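Local coordinates for putative outer membrane protein (LpxR) (PDB 3FID) that probably removes acyl chains from lipid A as an outer-membrane lipopolysaccharide-modifying enzyme, and binds zinc ions, at residues 31-36 with 203-208; 80-85 with 173-178; 113-118 with 134-139; 229-234 with 276-281. All blocks are in the same frame, centred on the assembly; numbering follows the deposited sequence.

Contact 1 (31-36 with 203-208); sequences GDYTAG and SRRGLI. With ZN (zinc ion), chain G.
Inside the LpxR beta-barrel, Tyr33 and Arg205 reach for one another from opposite directions. Tyr33 starts strand 33-44. Arg205 belongs to the long loop between helix 191-194 and strand 215-228, close to the centre of the chain. The backbones stay well apart, the nearest CA atoms being those of Gly36 and Arg205 at 9.8 Å. The phenol oxygen Tyr33 OH comes 3.5 Å from Arg205 NH2, but the angle is too poor for a hydrogen bond. The ring and the guanidinium are turned 86° against each other. What unites the two groups is Asp58. Its OD1 takes a hydrogen bond with Tyr33 OH and a salt bridge from Arg205 NH2, so the Tyr33 hydroxyl and the Arg205 charge share one carboxylate oxygen. Gly36 CA lies at the guanidinium edge, 4.1 Å from Arg205 NH2. The Arg205 chain kinks at chi3 (70°), and this bend directs the guanidinium at the strand. Within the loop, Arg204 to Leu207 form a type I' turn, closed by Leu207 N to Arg204 O at 3.0 Å. Leu207 CB lies over one face of the Arg204 guanidinium, toward its rim. On the strand, Thr34 binds a zinc ion through both its backbone O, 2.3 Å from the metal, and its OG1; Asp10 is a further ligand. Thr34 and Ala35 together form a classic beta bulge opposite Ile59. The whole is a polar barrel interior, with an inserted loop joined to the wall through a shared carboxylate.

Contact 2 (80-85 with 173-178); sequences SAFLHT and GNLFQY. With ZN (zinc ion), chain E.
Strand 80-85 is extended and faces the bend that leads into strand 176-188; the nearest CA atoms, those of Phe82 and Leu175, are 9.3 Å apart, and only side chains span the gap. Phe82 is the centre of the contact. With CG opposite the backbone N (chi1 174°), its ring stands out from the strand toward Leu175 and Phe176. The edge of Phe176 meets one face of Phe82 in an edge-to-face pair, with centroids 5.1 Å apart and planes at 60°. Phe176 CE2 does the touching, 3.6 Å from Phe82 CE2. Leu175 CD1 adds a methyl contact 3.8 Å from Phe82 CE1. The other face of Phe82 is covered by His84, whose CD2 sits over the ring centre, 3.4 Å above the plane. Phe82 is thus sandwiched between Phe176 and His84. The imidazole is fixed by more than this packing. His84 ND1 binds a zinc ion at 2.1 Å, together with His54, Asp104 and a water, and NE2 is hydrogen-bonded to Asp58. Across the interface itself the chemistry is wholly apolar. It implies that Phe82 backs one face of His84, while the zinc bond at ND1 and the hydrogen bond at NE2 fix the ring's rotation.

Contact 3 (113-118 with 134-139); sequences GGQEVQ and QDQIEN
The amide nitrogen Gln136 NE2 is held by two waters that carry the contact to Gln115 and its helix. Each water accepts from NE2 at 3.0 Å. The first, water 4, donates to Gln115 OE1 at 2.7 Å. The second, water 3, also accepts from Gln115 N and is hydrogen-bonded to Glu116 OE1. At the other end of the same amide, water 2 is hydrogen-bonded to Gln136 OE1 at 2.8 Å and accepts from Gly114 N at 2.9 Å. The Gln136 amide therefore uses both its oxygen and its nitrogen in this water layer. Direct approach is loose: Gln115 OE1 stays 4.0 Å from Gln136 NE2. The two side chains cross near a right angle, with their amide planes 78° apart. Both are extended beyond CG. Gln115 leaves the helix with CG opposite its backbone N (chi1 179°), and this carries its amide out toward the loop. The arrangement satisfies backbone N-H groups in the first turn of the helix, which have no carbonyl a turn earlier to bond to. Gly113 is the N-cap, and Val117 N bonds back to Gly113 O. Glu116, in this first turn, places a carboxylate near the helix start, where a negative charge would suit the helix dipole. Helix 114-125 follows strand 97-108, and Val117 packs on Gln57 and Ile59 of strand 49-60. Segment 134-139 runs on into strand 140-157, with backbone bonds from Gln136 to Leu239 and from Ile137 to Phe79 tying it to neighbouring loops.

Contact 4 (229-234 with 276-281); sequences DKNYTL and TSEFRT. With GOL (glycerol), chain H.
Leu234 lies crosswise to both Glu278 and Phe279, at about a right angle to each. Its two methyls divide the work. Leu234 CD1 rests 3.7 Å from Glu278 CB and also close to the Glu278 carbonyl. Leu234 CD2 meets the Phe279 ring at CD1, 3.9 Å away. Glu278 turns its carboxylate to the side of Asn231. The Asn231 amide and this carboxylate do not bond directly; water 5 and a glycerol, probably from the crystallisation liquor, sit between them. Asn231 ND2 gives the water a 2.9 Å bond, and the water passes one on to Glu278 OE2 at 2.8 Å. The same nitrogen donates to glycerol O1, nearly straight at 165°. Glycerol O1 then donates to Glu278 OE1, and O2 to OE2. Thr233 OG1 donates to Asn231 OD1 at 2.7 Å, tilted 28° from the carbonyl plane, which is consistent with an amide turned to point ND2 at the water and glycerol. Glu278 OE1 also has a salt bridge with Arg77 and a hydrogen bond with Tyr285, so the buried carboxylate has several partners. Asn231 is the N-cap of the short helix 232-235. That helix follows strand 230-231, which pairs with strand 176-188; Asn231 and Thr233 pack on Phe176 there. Segment 276-281 lies in the loop between strands 266-275 and 285-295, and Phe279 packs on Val246 of another loop.

From the N terminus the chain first opens contact 1 at 31-36, then contact 2 at 80-85. Contact 3 is the shortest loop, closing at 134-139 after helix 114-125 and lying inside both others. Contact 2 closes next at 173-178, and contact 1 last of the three at 203-208. None of them cross. Contact 4 follows in series, joining 229-234 to 276-281. Contact 1 ties the barrel wall to the inner loop, and contact 2 joins two parts of the barrel across its interior. Contacts 3 and 4 join loops and short helices at one end of the barrel. Arg205 packs on His84, and Tyr232 OH meets Glu138 O.

Contact 1 (31-36 with 203-208)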
loop_
_atom_site.group_PDB
_atom_site.type_symbol
_atom_site.label_atom_id
_atom_site.label_comp_id
_atom_site.label_asym_id
_atom_site.label_seq_id
_atom_site.Cartn_x
_atom_site.Cartn_y
_atom_site.Cartn_z
ATOM N N GLY A 31 12.480 -8.884 1.413
ATOM C CA GLY A 31 11.532 -8.757 2.495
ATOM C C GLY A 31 11.234 -7.337 2.890
ATOM O O GLY A 31 10.759 -7.139 3.996
ATOM N N ASP A 32 11.460 -6.373 1.987
ATOM C CA ASP A 32 11.400 -4.936 2.310
ATOM C C ASP A 32 10.141 -4.507 3.080
ATOM O O ASP A 32 10.241 -3.765 4.049
ATOM C CB ASP A 32 11.498 -4.063 1.057
ATOM C CG ASP A 32 12.805 -4.201 0.328
ATOM O OD1 ASP A 32 13.173 -5.322 -0.088
ATOM O OD2 ASP A 32 13.433 -3.146 0.113
ATOM N N TYR A 33 8.966 -4.905 2.590
ATOM C CA TYR A 33 7.698 -4.558 3.237
ATOM C C TYR A 33 7.175 -5.843 3.837
ATOM O O TYR A 33 6.729 -6.748 3.131
ATOM C CB TYR A 33 6.734 -3.986 2.203
ATOM C CG TYR A 33 5.350 -3.636 2.684
ATOM C CD1 TYR A 33 4.245 -3.740 1.823
ATOM C CD2 TYR A 33 5.134 -3.148 3.971
ATOM C CE1 TYR A 33 2.939 -3.376 2.251
ATOM C CE2 TYR A 33 3.829 -2.775 4.402
ATOM C CZ TYR A 33 2.752 -2.897 3.546
ATOM O OH TYR A 33 1.480 -2.527 3.996
ATOM N N THR A 34 7.304 -5.950 5.151
ATOM C CA THR A 34 7.084 -7.238 5.800
ATOM C C THR A 34 5.636 -7.472 6.319
ATOM O O THR A 34 5.136 -8.605 6.283
ATOM C CB THR A 34 8.184 -7.567 6.879
ATOM O OG1 THR A 34 8.103 -8.953 7.227
ATOM C CG2 THR A 34 8.059 -6.718 8.137
ATOM N N ALA A 35 4.962 -6.422 6.769
ATOM C CA ALA A 35 3.596 -6.567 7.238
ATOM C C ALA A 35 2.839 -5.265 7.110
ATOM O O ALA A 35 3.388 -4.185 7.298
ATOM C CB ALA A 35 3.578 -7.036 8.733
ATOM N N GLY A 36 1.538 -5.374 6.848
ATOM C CA GLY A 36 0.658 -4.216 6.953
ATOM C C GLY A 36 -0.649 -4.605 7.625
ATOM O O GLY A 36 -1.145 -5.729 7.435
ATOM N N SER A 203 -3.050 3.855 -2.257
ATOM C CA SER A 203 -3.747 2.594 -2.436
ATOM C C SER A 203 -4.985 2.548 -1.515
ATOM O O SER A 203 -4.995 3.123 -0.415
ATOM C CB SER A 203 -2.778 1.411 -2.267
ATOM O OG SER A 203 -2.562 1.087 -0.910
ATOM N N ARG A 204 -6.055 1.930 -1.989
ATOM C CA ARG A 204 -7.315 2.066 -1.267
ATOM C C ARG A 204 -7.412 1.051 -0.119
ATOM O O ARG A 204 -8.212 1.241 0.800
ATOM C CB ARG A 204 -8.500 2.052 -2.226
ATOM C CG ARG A 204 -8.612 3.372 -3.082
ATOM C CD ARG A 204 -9.453 4.405 -2.324
ATOM N NE ARG A 204 -10.851 4.011 -2.446
ATOM C CZ ARG A 204 -11.831 4.382 -1.637
ATOM N NH1 ARG A 204 -11.594 5.162 -0.583
ATOM N NH2 ARG A 204 -13.043 3.934 -1.870
ATOM N N ARG A 205 -6.571 0.015 -0.167
ATOM C CA ARG A 205 -6.399 -0.940 0.953
ATOM C C ARG A 205 -7.739 -1.451 1.493
ATOM O O ARG A 205 -7.981 -1.463 2.705
ATOM C CB ARG A 205 -5.552 -0.309 2.082
ATOM C CG ARG A 205 -4.174 0.177 1.580
ATOM C CD ARG A 205 -3.298 0.725 2.698
ATOM N NE ARG A 205 -2.813 -0.308 3.628
ATOM C CZ ARG A 205 -1.838 -0.096 4.520
ATOM N NH1 ARG A 205 -1.261 1.098 4.585
ATOM N NH2 ARG A 205 -1.411 -1.077 5.327
ATOM N N GLY A 206 -8.610 -1.880 0.589
ATOM C CA GLY A 206 -9.897 -2.436 1.007
ATOM C C GLY A 206 -11.101 -1.509 0.894
ATOM O O GLY A 206 -12.219 -1.982 0.772
ATOM N N LEU A 207 -10.892 -0.201 0.949
ATOM C CA LEU A 207 -12.021 0.698 0.818
ATOM C C LEU A 207 -12.601 0.617 -0.591
ATOM O O LEU A 207 -11.869 0.465 -1.568
ATOM C CB LEU A 207 -11.648 2.120 1.192
ATOM C CG LEU A 207 -11.183 2.261 2.645
ATOM C CD1 LEU A 207 -10.500 3.603 2.831
ATOM C CD2 LEU A 207 -12.370 2.041 3.629
ATOM N N ILE A 208 -13.923 0.695 -0.670
ATOM C CA ILE A 208 -14.646 0.548 -1.947
ATOM C C ILE A 208 -15.586 1.739 -2.133
ATOM O O ILE A 208 -16.307 2.106 -1.211
ATOM C CB ILE A 208 -15.447 -0.799 -1.983
ATOM C CG1 ILE A 208 -14.462 -1.990 -2.069
ATOM C CG2 ILE A 208 -16.465 -0.829 -3.163
ATOM C CD1 ILE A 208 -15.112 -3.387 -1.842
HETATM ZN ZN ZN G . 6.872 -10.060 6.673
#

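Contact 2 (80-85 with 173-178)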
loop_
_atom_site.group_PDB
_atom_site.type_symbol
_atom_site.label_atom_id
_atom_site.label_comp_id
_atom_site.label_asym_id
_atom_site.label_seq_id
_atom_site.Cartn_x
_atom_site.Cartn_y
_atom_site.Cartn_z
ATOM N N SER A 80 12.077 -0.663 10.358
ATOM C CA SER A 80 11.299 0.539 10.681
ATOM C C SER A 80 9.793 0.242 10.669
ATOM O O SER A 80 9.356 -0.784 10.174
ATOM C CB SER A 80 11.614 1.715 9.723
ATOM O OG SER A 80 11.126 1.448 8.407
ATOM N N ALA A 81 9.008 1.145 11.233
ATOM C CA ALA A 81 7.554 1.060 11.066
ATOM C C ALA A 81 6.932 2.442 10.950
ATOM O O ALA A 81 7.475 3.440 11.438
ATOM C CB ALA A 81 6.898 0.238 12.208
ATOM N N PHE A 82 5.795 2.479 10.273
ATOM C CA PHE A 82 5.058 3.699 10.006
ATOM C C PHE A 82 3.648 3.468 10.570
ATOM O O PHE A 82 2.945 2.583 10.119
ATOM C CB PHE A 82 5.036 3.890 8.485
ATOM C CG PHE A 82 4.190 5.051 8.003
ATOM C CD1 PHE A 82 4.079 6.230 8.741
ATOM C CD2 PHE A 82 3.569 4.965 6.757
ATOM C CE1 PHE A 82 3.351 7.314 8.245
ATOM C CE2 PHE A 82 2.816 6.032 6.256
ATOM C CZ PHE A 82 2.711 7.208 7.009
ATOM N N LEU A 83 3.268 4.251 11.574
ATOM C CA LEU A 83 1.932 4.158 12.196
ATOM C C LEU A 83 1.178 5.431 11.835
ATOM O O LEU A 83 1.697 6.522 12.016
ATOM C CB LEU A 83 2.074 4.081 13.713
ATOM C CG LEU A 83 0.779 4.045 14.536
ATOM C CD1 LEU A 83 -0.026 2.704 14.411
ATOM C CD2 LEU A 83 1.250 4.280 15.972
ATOM N N HIS A 84 -0.025 5.305 11.285
ATOM C CA HIS A 84 -0.648 6.500 10.691
ATOM C C HIS A 84 -2.161 6.482 10.766
ATOM O O HIS A 84 -2.771 5.437 10.863
ATOM C CB HIS A 84 -0.171 6.737 9.249
ATOM C CG HIS A 84 -0.175 5.507 8.379
ATOM N ND1 HIS A 84 -0.992 5.371 7.279
ATOM C CD2 HIS A 84 0.568 4.378 8.433
ATOM C CE1 HIS A 84 -0.745 4.211 6.691
ATOM N NE2 HIS A 84 0.181 3.581 7.389
ATOM N N THR A 85 -2.755 7.675 10.761
ATOM C CA THR A 85 -4.191 7.772 10.727
ATOM C C THR A 85 -4.495 8.953 9.844
ATOM O O THR A 85 -3.714 9.875 9.769
ATOM C CB THR A 85 -4.819 7.936 12.159
ATOM O OG1 THR A 85 -6.246 8.021 12.047
ATOM C CG2 THR A 85 -4.282 9.156 12.902
ATOM N N GLY A 173 5.273 16.264 2.506
ATOM C CA GLY A 173 5.456 16.263 3.949
ATOM C C GLY A 173 6.869 15.855 4.328
ATOM O O GLY A 173 7.763 15.806 3.472
ATOM N N ASN A 174 7.061 15.534 5.608
ATOM C CA ASN A 174 8.399 15.297 6.160
ATOM C C ASN A 174 8.722 13.818 6.348
ATOM O O ASN A 174 9.787 13.456 6.862
ATOM C CB ASN A 174 8.598 16.090 7.471
ATOM C CG ASN A 174 7.630 15.664 8.598
ATOM O OD1 ASN A 174 6.456 15.314 8.344
ATOM N ND2 ASN A 174 8.107 15.749 9.858
ATOM N N LEU A 175 7.816 12.957 5.880
ATOM C CA LEU A 175 8.040 11.520 5.943
ATOM C C LEU A 175 8.221 10.939 4.537
ATOM O O LEU A 175 9.229 10.268 4.282
ATOM C CB LEU A 175 6.879 10.818 6.665
ATOM C CG LEU A 175 6.465 11.333 8.046
ATOM C CD1 LEU A 175 5.361 10.494 8.567
ATOM C CD2 LEU A 175 7.640 11.255 8.996
ATOM N N PHE A 176 7.250 11.194 3.648
ATOM C CA PHE A 176 7.322 10.782 2.230
ATOM C C PHE A 176 6.936 11.927 1.301
ATOM O O PHE A 176 5.991 12.691 1.572
ATOM C CB PHE A 176 6.368 9.615 1.913
ATOM C CG PHE A 176 6.520 8.426 2.825
ATOM C CD1 PHE A 176 7.449 7.407 2.541
ATOM C CD2 PHE A 176 5.732 8.322 3.963
ATOM C CE1 PHE A 176 7.565 6.305 3.392
ATOM C CE2 PHE A 176 5.825 7.232 4.797
ATOM C CZ PHE A 176 6.740 6.208 4.526
ATOM N N GLN A 177 7.628 11.994 0.174
ATOM C CA GLN A 177 7.371 13.020 -0.805
ATOM C C GLN A 177 7.711 12.448 -2.169
ATOM O O GLN A 177 8.812 11.961 -2.386
ATOM C CB GLN A 177 8.163 14.289 -0.490
ATOM C CG GLN A 177 7.818 15.450 -1.396
ATOM C CD GLN A 177 7.949 16.770 -0.661
ATOM O OE1 GLN A 177 7.156 17.088 0.229
ATOM N NE2 GLN A 177 8.988 17.516 -0.991
ATOM N N TYR A 178 6.713 12.436 -3.045
ATOM C CA TYR A 178 6.877 11.953 -4.413
ATOM C C TYR A 178 5.797 12.469 -5.354
ATOM O O TYR A 178 4.762 12.984 -4.917
ATOM C CB TYR A 178 6.982 10.423 -4.467
ATOM C CG TYR A 178 5.719 9.651 -4.115
ATOM C CD1 TYR A 178 5.596 8.999 -2.885
ATOM C CD2 TYR A 178 4.647 9.557 -5.022
ATOM C CE1 TYR A 178 4.421 8.235 -2.576
ATOM C CE2 TYR A 178 3.510 8.835 -4.723
ATOM C CZ TYR A 178 3.404 8.169 -3.497
ATOM O OH TYR A 178 2.248 7.448 -3.209
HETATM ZN ZN ZN E . -2.436 6.547 6.324
HETATM O O HOH W 1 -1.970 6.216 4.130
#

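Contact 3 (113-118 with 134-139)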
loop_
_atom_site.group_PDB
_atom_site.type_symbol
_atom_site.label_atom_id
_atom_site.label_comp_id
_atom_site.label_asym_id
_atom_site.label_seq_id
_atom_site.Cartn_x
_atom_site.Cartn_y
_atom_site.Cartn_z
ATOM N N GLY A 113 5.700 1.315 16.827
ATOM C CA GLY A 113 5.384 0.016 17.461
ATOM C C GLY A 113 5.704 -1.234 16.655
ATOM O O GLY A 113 5.132 -2.308 16.900
ATOM N N GLY A 114 6.581 -1.099 15.660
ATOM C CA GLY A 114 6.972 -2.248 14.813
ATOM C C GLY A 114 7.656 -3.398 15.543
ATOM O O GLY A 114 7.299 -4.563 15.329
ATOM N N GLN A 115 8.639 -3.091 16.403
ATOM C CA GLN A 115 9.282 -4.161 17.215
ATOM C C GLN A 115 8.267 -4.904 18.069
ATOM O O GLN A 115 8.303 -6.134 18.175
ATOM C CB GLN A 115 10.375 -3.584 18.117
ATOM C CG GLN A 115 11.077 -4.612 19.026
ATOM C CD GLN A 115 12.263 -4.000 19.753
ATOM O OE1 GLN A 115 12.264 -2.806 20.068
ATOM N NE2 GLN A 115 13.304 -4.818 19.998
ATOM N N GLU A 116 7.362 -4.159 18.704
ATOM C CA GLU A 116 6.369 -4.755 19.602
ATOM C C GLU A 116 5.445 -5.701 18.844
ATOM O O GLU A 116 5.280 -6.826 19.246
ATOM C CB GLU A 116 5.570 -3.662 20.327
ATOM C CG GLU A 116 6.387 -2.837 21.362
ATOM C CD GLU A 116 7.094 -1.602 20.773
ATOM O OE1 GLU A 116 7.359 -1.533 19.544
ATOM O OE2 GLU A 116 7.413 -0.680 21.559
ATOM N N VAL A 117 4.893 -5.242 17.717
ATOM C CA VAL A 117 3.967 -6.035 16.910
ATOM C C VAL A 117 4.619 -7.274 16.315
ATOM O O VAL A 117 4.054 -8.385 16.398
ATOM C CB VAL A 117 3.295 -5.183 15.801
ATOM C CG1 VAL A 117 2.568 -6.054 14.781
ATOM C CG2 VAL A 117 2.319 -4.182 16.430
ATOM N N GLN A 118 5.796 -7.096 15.707
ATOM C CA GLN A 118 6.496 -8.235 15.089
ATOM C C GLN A 118 7.009 -9.231 16.110
ATOM O O GLN A 118 6.824 -10.420 15.931
ATOM C CB GLN A 118 7.627 -7.800 14.143
ATOM C CG GLN A 118 8.066 -8.968 13.213
ATOM C CD GLN A 118 9.295 -8.628 12.384
ATOM O OE1 GLN A 118 10.398 -8.424 12.922
ATOM N NE2 GLN A 118 9.119 -8.602 11.067
ATOM N N GLN A 134 16.560 -3.225 17.705
ATOM C CA GLN A 134 17.255 -2.300 18.618
ATOM C C GLN A 134 17.919 -1.171 17.839
ATOM O O GLN A 134 18.148 -0.094 18.378
ATOM C CB GLN A 134 18.306 -3.046 19.508
ATOM C CG GLN A 134 19.460 -3.696 18.758
ATOM C CD GLN A 134 20.390 -4.569 19.642
ATOM O OE1 GLN A 134 20.629 -4.262 20.824
ATOM N NE2 GLN A 134 20.930 -5.642 19.057
ATOM N N ASP A 135 18.256 -1.446 16.578
ATOM C CA ASP A 135 18.904 -0.457 15.713
ATOM C C ASP A 135 17.937 0.078 14.632
ATOM O O ASP A 135 18.354 0.468 13.537
ATOM C CB ASP A 135 20.190 -1.079 15.108
ATOM C CG ASP A 135 21.145 -0.040 14.555
ATOM O OD1 ASP A 135 21.134 1.113 15.040
ATOM O OD2 ASP A 135 21.926 -0.403 13.647
ATOM N N GLN A 136 16.629 0.082 14.940
ATOM C CA GLN A 136 15.612 0.602 14.002
ATOM C C GLN A 136 15.768 2.096 13.705
ATOM O O GLN A 136 16.494 2.798 14.409
ATOM C CB GLN A 136 14.192 0.273 14.511
ATOM C CG GLN A 136 13.706 1.033 15.774
ATOM C CD GLN A 136 12.288 0.621 16.138
ATOM O OE1 GLN A 136 11.378 0.798 15.347
ATOM N NE2 GLN A 136 12.105 0.049 17.333
ATOM N N ILE A 137 15.091 2.579 12.655
ATOM C CA ILE A 137 15.024 4.011 12.363
ATOM C C ILE A 137 14.420 4.792 13.535
ATOM O O ILE A 137 13.400 4.402 14.084
ATOM C CB ILE A 137 14.249 4.315 11.029
ATOM C CG1 ILE A 137 14.901 3.564 9.838
ATOM C CG2 ILE A 137 14.169 5.818 10.756
ATOM C CD1 ILE A 137 16.375 3.961 9.507
ATOM N N GLU A 138 15.063 5.896 13.904
ATOM C CA GLU A 138 14.630 6.733 15.034
ATOM C C GLU A 138 13.389 7.578 14.723
ATOM O O GLU A 138 13.091 7.846 13.543
ATOM C CB GLU A 138 15.765 7.663 15.432
ATOM C CG GLU A 138 15.965 8.836 14.485
ATOM C CD GLU A 138 17.198 9.684 14.851
ATOM O OE1 GLU A 138 17.579 10.551 14.046
ATOM O OE2 GLU A 138 17.787 9.458 15.919
ATOM N N ASN A 139 12.706 8.035 15.777
ATOM C CA ASN A 139 11.418 8.734 15.658
ATOM C C ASN A 139 11.475 9.996 14.803
ATOM O O ASN A 139 12.390 10.821 14.950
ATOM C CB ASN A 139 10.852 9.112 17.034
ATOM C CG ASN A 139 10.314 7.920 17.814
ATOM O OD1 ASN A 139 9.638 7.054 17.264
ATOM N ND2 ASN A 139 10.608 7.878 19.126
HETATM O O HOH W 2 8.611 0.934 15.285
HETATM O O HOH W 3 9.160 -0.471 17.830
HETATM O O HOH W 4 13.809 -0.604 19.659
#

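Contact 4 (229-234 with 276-281)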
loop_
_atom_site.group_PDB
_atom_site.type_symbol
_atom_site.label_atom_id
_atom_site.label_comp_id
_atom_site.label_asym_id
_atom_site.label_seq_id
_atom_site.Cartn_x
_atom_site.Cartn_y
_atom_site.Cartn_z
ATOM N N ASP A 229 11.265 12.051 -3.811
ATOM C CA ASP A 229 12.050 13.091 -3.178
ATOM C C ASP A 229 12.454 12.673 -1.760
ATOM O O ASP A 229 13.610 12.848 -1.339
ATOM C CB ASP A 229 11.252 14.405 -3.131
ATOM C CG ASP A 229 12.024 15.521 -2.423
ATOM O OD1 ASP A 229 11.500 16.067 -1.422
ATOM O OD2 ASP A 229 13.170 15.829 -2.853
ATOM N N LYS A 230 11.502 12.130 -1.004
ATOM C CA LYS A 230 11.765 11.701 0.379
ATOM C C LYS A 230 11.211 10.321 0.657
ATOM O O LYS A 230 10.119 9.977 0.211
ATOM C CB LYS A 230 11.100 12.633 1.411
ATOM C CG LYS A 230 11.566 14.083 1.401
ATOM C CD LYS A 230 10.981 14.799 2.651
ATOM C CE LYS A 230 11.340 16.273 2.698
ATOM N NZ LYS A 230 10.210 17.153 2.285
ATOM N N ASN A 231 11.939 9.554 1.459
ATOM C CA ASN A 231 11.386 8.338 2.057
ATOM C C ASN A 231 12.153 8.148 3.363
ATOM O O ASN A 231 13.265 7.616 3.355
ATOM C CB ASN A 231 11.581 7.150 1.128
ATOM C CG ASN A 231 11.011 5.870 1.690
ATOM O OD1 ASN A 231 10.827 5.730 2.893
ATOM N ND2 ASN A 231 10.721 4.925 0.811
ATOM N N TYR A 232 11.562 8.620 4.465
ATOM C CA TYR A 232 12.205 8.560 5.795
ATOM C C TYR A 232 12.513 7.130 6.279
ATOM O O TYR A 232 13.482 6.926 7.014
ATOM C CB TYR A 232 11.355 9.332 6.821
ATOM C CG TYR A 232 12.020 9.446 8.176
ATOM C CD1 TYR A 232 11.613 8.636 9.237
ATOM C CD2 TYR A 232 13.101 10.328 8.378
ATOM C CE1 TYR A 232 12.236 8.711 10.501
ATOM C CE2 TYR A 232 13.737 10.418 9.634
ATOM C CZ TYR A 232 13.307 9.592 10.678
ATOM O OH TYR A 232 13.914 9.672 11.909
ATOM N N THR A 233 11.723 6.127 5.864
ATOM C CA THR A 233 12.069 4.731 6.190
ATOM C C THR A 233 13.479 4.341 5.671
ATOM O O THR A 233 14.108 3.448 6.224
ATOM C CB THR A 233 11.022 3.656 5.707
ATOM O OG1 THR A 233 11.125 3.462 4.287
ATOM C CG2 THR A 233 9.562 4.058 6.081
ATOM N N LEU A 234 13.942 5.030 4.619
ATOM C CA LEU A 234 15.238 4.757 3.982
ATOM C C LEU A 234 16.302 5.791 4.341
ATOM O O LEU A 234 17.492 5.458 4.438
ATOM C CB LEU A 234 15.084 4.700 2.456
ATOM C CG LEU A 234 14.229 3.537 1.913
ATOM C CD1 LEU A 234 14.199 3.566 0.371
ATOM C CD2 LEU A 234 14.699 2.163 2.478
ATOM N N THR A 276 9.538 -1.826 -7.470
ATOM C CA THR A 276 10.926 -1.931 -7.947
ATOM C C THR A 276 11.927 -1.377 -6.923
ATOM O O THR A 276 11.564 -0.603 -6.045
ATOM C CB THR A 276 11.160 -1.341 -9.365
ATOM O OG1 THR A 276 11.026 0.084 -9.344
ATOM C CG2 THR A 276 10.164 -1.972 -10.366
ATOM N N SER A 277 13.173 -1.819 -7.014
ATOM C CA SER A 277 14.200 -1.440 -6.057
ATOM C C SER A 277 14.098 0.014 -5.565
ATOM O O SER A 277 14.230 0.964 -6.344
ATOM C CB SER A 277 15.598 -1.664 -6.655
ATOM O OG SER A 277 16.581 -1.455 -5.649
ATOM N N GLU A 278 13.940 0.190 -4.265
ATOM C CA GLU A 278 13.883 1.565 -3.693
ATOM C C GLU A 278 15.228 2.194 -3.300
ATOM O O GLU A 278 15.285 3.356 -2.881
ATOM C CB GLU A 278 12.934 1.561 -2.493
ATOM C CG GLU A 278 11.500 1.235 -2.942
ATOM C CD GLU A 278 10.505 1.439 -1.813
ATOM O OE1 GLU A 278 10.497 0.623 -0.897
ATOM O OE2 GLU A 278 9.746 2.430 -1.853
ATOM N N PHE A 279 16.302 1.417 -3.416
ATOM C CA PHE A 279 17.642 1.942 -3.154
ATOM C C PHE A 279 18.696 1.189 -3.936
ATOM O O PHE A 279 18.490 0.040 -4.377
ATOM C CB PHE A 279 17.985 1.967 -1.654
ATOM C CG PHE A 279 17.754 0.672 -0.956
ATOM C CD1 PHE A 279 16.475 0.337 -0.475
ATOM C CD2 PHE A 279 18.810 -0.219 -0.731
ATOM C CE1 PHE A 279 16.262 -0.865 0.176
ATOM C CE2 PHE A 279 18.587 -1.445 -0.067
ATOM C CZ PHE A 279 17.330 -1.756 0.380
ATOM N N ARG A 280 19.840 1.841 -4.114
ATOM C CA ARG A 280 20.808 1.357 -5.105
ATOM C C ARG A 280 21.194 -0.104 -4.895
ATOM O O ARG A 280 21.335 -0.875 -5.861
ATOM C CB ARG A 280 22.070 2.237 -5.091
ATOM C CG ARG A 280 21.819 3.657 -5.480
ATOM C CD ARG A 280 23.131 4.312 -5.788
ATOM N NE ARG A 280 22.938 5.724 -6.107
ATOM C CZ ARG A 280 23.932 6.522 -6.450
ATOM N NH1 ARG A 280 23.685 7.780 -6.725
ATOM N NH2 ARG A 280 25.173 6.039 -6.498
ATOM N N THR A 281 21.421 -0.466 -3.639
ATOM C CA THR A 281 21.882 -1.811 -3.278
ATOM C C THR A 281 20.734 -2.799 -2.959
ATOM O O THR A 281 20.976 -3.925 -2.502
ATOM C CB THR A 281 22.882 -1.748 -2.115
ATOM O OG1 THR A 281 22.292 -1.034 -1.017
ATOM C CG2 THR A 281 24.154 -1.012 -2.563
HETATM C C1 GOL H . 8.567 2.506 1.996
HETATM O O1 GOL H . 9.731 2.215 1.278
HETATM C C2 GOL H . 7.307 2.451 1.151
HETATM O O2 GOL H . 7.516 2.709 -0.232
HETATM C C3 GOL H . 6.325 3.401 1.813
HETATM O O3 GOL H . 5.529 4.115 0.899
HETATM O O HOH W 5 10.702 5.085 -2.113
#